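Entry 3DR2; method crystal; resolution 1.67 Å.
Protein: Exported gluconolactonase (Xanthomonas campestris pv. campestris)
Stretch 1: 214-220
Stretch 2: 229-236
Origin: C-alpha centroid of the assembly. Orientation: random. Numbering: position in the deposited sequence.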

# COMPACT_ATOMS: atom_id res chain seq x y z
N SER A 214 0.56 -9.62 -27.83
CA SER A 214 -0.03 -10.85 -27.33
C SER A 214 0.29 -11.07 -25.85
O SER A 214 1.40 -10.78 -25.40
CB SER A 214 0.51 -12.03 -28.14
OG SER A 214 -0.03 -13.26 -27.69
N VAL A 215 -0.70 -11.54 -25.09
CA VAL A 215 -0.48 -11.85 -23.68
C VAL A 215 -0.17 -13.33 -23.74
O VAL A 215 -1.04 -14.14 -24.09
CB VAL A 215 -1.75 -11.63 -22.83
CG1 VAL A 215 -1.52 -12.18 -21.44
CG2 VAL A 215 -2.07 -10.14 -22.75
N GLU A 216 1.06 -13.71 -23.40
CA GLU A 216 1.45 -15.10 -23.50
C GLU A 216 2.74 -15.39 -22.76
O GLU A 216 3.39 -14.50 -22.20
CB GLU A 216 1.69 -15.44 -24.97
CG GLU A 216 2.87 -14.65 -25.55
CD GLU A 216 3.26 -15.05 -26.97
OE1 GLU A 216 4.45 -15.32 -27.21
OE2 GLU A 216 2.37 -15.07 -27.85
N ILE A 217 3.10 -16.67 -22.77
CA ILE A 217 4.36 -17.12 -22.20
C ILE A 217 5.12 -17.46 -23.48
O ILE A 217 4.64 -18.25 -24.31
CB ILE A 217 4.22 -18.39 -21.35
CG1 ILE A 217 3.37 -18.09 -20.11
CG2 ILE A 217 5.60 -18.87 -20.92
CD1 ILE A 217 3.19 -19.28 -19.19
N THR A 218 6.28 -16.85 -23.64
CA THR A 218 7.11 -17.05 -24.82
C THR A 218 8.33 -17.89 -24.46
O THR A 218 8.83 -17.83 -23.34
CB THR A 218 7.58 -15.69 -25.36
OG1 THR A 218 6.45 -14.80 -25.45
CG2 THR A 218 8.21 -15.84 -26.73
N ALA A 219 8.81 -18.67 -25.42
CA ALA A 219 9.98 -19.51 -25.19
C ALA A 219 11.10 -19.10 -26.14
O ALA A 219 10.86 -18.78 -27.30
CB ALA A 219 9.62 -20.97 -25.40
N PHE A 220 12.32 -19.11 -25.62
CA PHE A 220 13.51 -18.76 -26.39
C PHE A 220 14.53 -19.87 -26.26
O PHE A 220 14.54 -20.61 -25.28
CB PHE A 220 14.15 -17.49 -25.85
CG PHE A 220 13.38 -16.24 -26.11
CD1 PHE A 220 13.56 -15.52 -27.29
CD2 PHE A 220 12.51 -15.73 -25.14
CE1 PHE A 220 12.90 -14.32 -27.50
CE2 PHE A 220 11.85 -14.52 -25.34
CZ PHE A 220 12.04 -13.81 -26.52
N ASP A 229 15.43 -18.51 -31.78
CA ASP A 229 14.14 -19.13 -32.07
C ASP A 229 12.97 -18.78 -31.15
O ASP A 229 12.43 -19.64 -30.47
CB ASP A 229 14.33 -20.64 -32.12
CG ASP A 229 15.54 -21.04 -32.94
OD1 ASP A 229 15.71 -20.50 -34.06
OD2 ASP A 229 16.33 -21.90 -32.48
N ARG A 230 12.59 -17.51 -31.17
CA ARG A 230 11.47 -17.00 -30.38
C ARG A 230 10.19 -17.71 -30.83
O ARG A 230 9.95 -17.85 -32.03
CB ARG A 230 11.37 -15.50 -30.62
CG ARG A 230 10.42 -14.72 -29.75
CD ARG A 230 10.81 -13.26 -29.91
NE ARG A 230 10.05 -12.33 -29.09
CZ ARG A 230 10.47 -11.10 -28.80
NH1 ARG A 230 11.64 -10.68 -29.27
NH2 ARG A 230 9.72 -10.29 -28.07
N ARG A 231 9.38 -18.14 -29.87
CA ARG A 231 8.14 -18.84 -30.20
C ARG A 231 7.13 -18.79 -29.06
O ARG A 231 7.50 -18.67 -27.89
CB ARG A 231 8.45 -20.30 -30.51
CG ARG A 231 9.18 -20.99 -29.37
CD ARG A 231 9.57 -22.42 -29.71
NE ARG A 231 10.23 -23.08 -28.59
CZ ARG A 231 11.46 -22.80 -28.14
NH1 ARG A 231 12.19 -21.85 -28.72
NH2 ARG A 231 11.96 -23.48 -27.12
N HIS A 232 5.85 -18.88 -29.41
CA HIS A 232 4.78 -18.88 -28.42
C HIS A 232 4.81 -20.23 -27.72
O HIS A 232 4.87 -21.27 -28.38
CB HIS A 232 3.43 -18.67 -29.10
CG HIS A 232 2.25 -18.93 -28.21
ND1 HIS A 232 1.79 -20.20 -27.94
CD2 HIS A 232 1.45 -18.09 -27.52
CE1 HIS A 232 0.74 -20.13 -27.14
NE2 HIS A 232 0.52 -18.85 -26.87
N PHE A 233 4.78 -20.22 -26.39
CA PHE A 233 4.80 -21.45 -25.63
C PHE A 233 3.42 -21.81 -25.10
O PHE A 233 2.97 -22.95 -25.24
CB PHE A 233 5.80 -21.36 -24.47
CG PHE A 233 5.74 -22.52 -23.52
CD1 PHE A 233 5.07 -22.41 -22.30
CD2 PHE A 233 6.31 -23.75 -23.86
CE1 PHE A 233 4.99 -23.49 -21.43
CE2 PHE A 233 6.23 -24.84 -22.99
CZ PHE A 233 5.57 -24.72 -21.78
N ALA A 234 2.74 -20.85 -24.48
CA ALA A 234 1.41 -21.12 -23.96
C ALA A 234 0.66 -19.86 -23.58
O ALA A 234 1.25 -18.80 -23.39
CB ALA A 234 1.50 -22.05 -22.75
N SER A 235 -0.65 -20.00 -23.48
CA SER A 235 -1.53 -18.92 -23.08
C SER A 235 -2.31 -19.48 -21.91
O SER A 235 -2.69 -20.65 -21.93
CB SER A 235 -2.52 -18.56 -24.20
OG SER A 235 -1.86 -18.06 -25.35
N VAL A 236 -2.52 -18.69 -20.86
CA VAL A 236 -3.29 -19.19 -19.73
C VAL A 236 -4.75 -18.90 -20.05
O VAL A 236 -5.07 -17.89 -20.68
CB VAL A 236 -2.89 -18.52 -18.39
CG1 VAL A 236 -1.49 -18.96 -18.00
CG2 VAL A 236 -2.98 -17.00 -18.51
O HOH W 1 -1.97 -15.76 -21.75
O HOH W 2 14.45 -23.69 -26.85

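Backbone hydrogen bonds carry this contact. Strands 216-220 and 229-234 run antiparallel, with 136° between their directions, and they pair through two hydrogen-bonded positions separated by a bulge. At A219 and R231 the exchange is reciprocal: A219 N donates to R231 O at 2.8 Å, almost linearly, and R231 N returns a bond to A219 O at 3.0 Å. At the other end I217 N donates to A234 O at 2.9 Å, while I217 O accepts twice, from F233 N at 2.9 Å and from A234 N at 3.2 Å. That shared acceptor is the signature of the bulge. The register slips by one between I217 and T218, and F233, with phi/psi of -103/-49, is the extra residue that absorbs the slip. Between the two bonded positions, T218 faces H232 as a non-hydrogen-bonded pair with CA atoms 4.7 Å apart, and T218 CA adds a CA-H...O contact to R231 O at 3.5 Å.

The bulge also shapes the apolar packing. The CA-to-CB bond of F233 points toward the first strand, so its side chain reaches I217 and A219, which share a face with R231 and A234. I217 CG2 lies 3.8 Å from F233 CD1, and A219 CB lies 4.0 Å from F233 CB. The small methyl of A219 accommodates a close neighbor on this face, while branched I217 supplies a larger apolar surface; both are buried. In all, the two stretches bury 641 Å² between them.

The arginines serve as long apolar arms with polar ends. R230 is extended, all three of its first chi angles being t; its CD comes within 3.4 Å of F220 CE1, and F220 CZ lies over one face of its guanidinium, whose NH1 and NH2 are hydrogen-bonded elsewhere in the structure. R231 instead turns its guanidinium back toward its own strand: NH1 donates to D229 O at 2.8 Å, A219 O lies over one guanidinium face, and A219 CB is 3.8 Å from R231 CZ.

Polar side chains are organized mainly within each stretch. E216 accepts from S214 OG through OE2 at 3.0 Å and from T218 OG1 through OE1 at 2.7 Å, which satisfies a buried carboxylate. H232 NE2 and S235 OG share a 2.9 Å hydrogen bond, and E216 OE2 sits at the histidine ring edge, 3.2 Å from H232 CD2.

Water closes the margin beyond the bulge: water 1 donates to V215 O at 3.0 Å and accepts from V236 N at 3.1 Å.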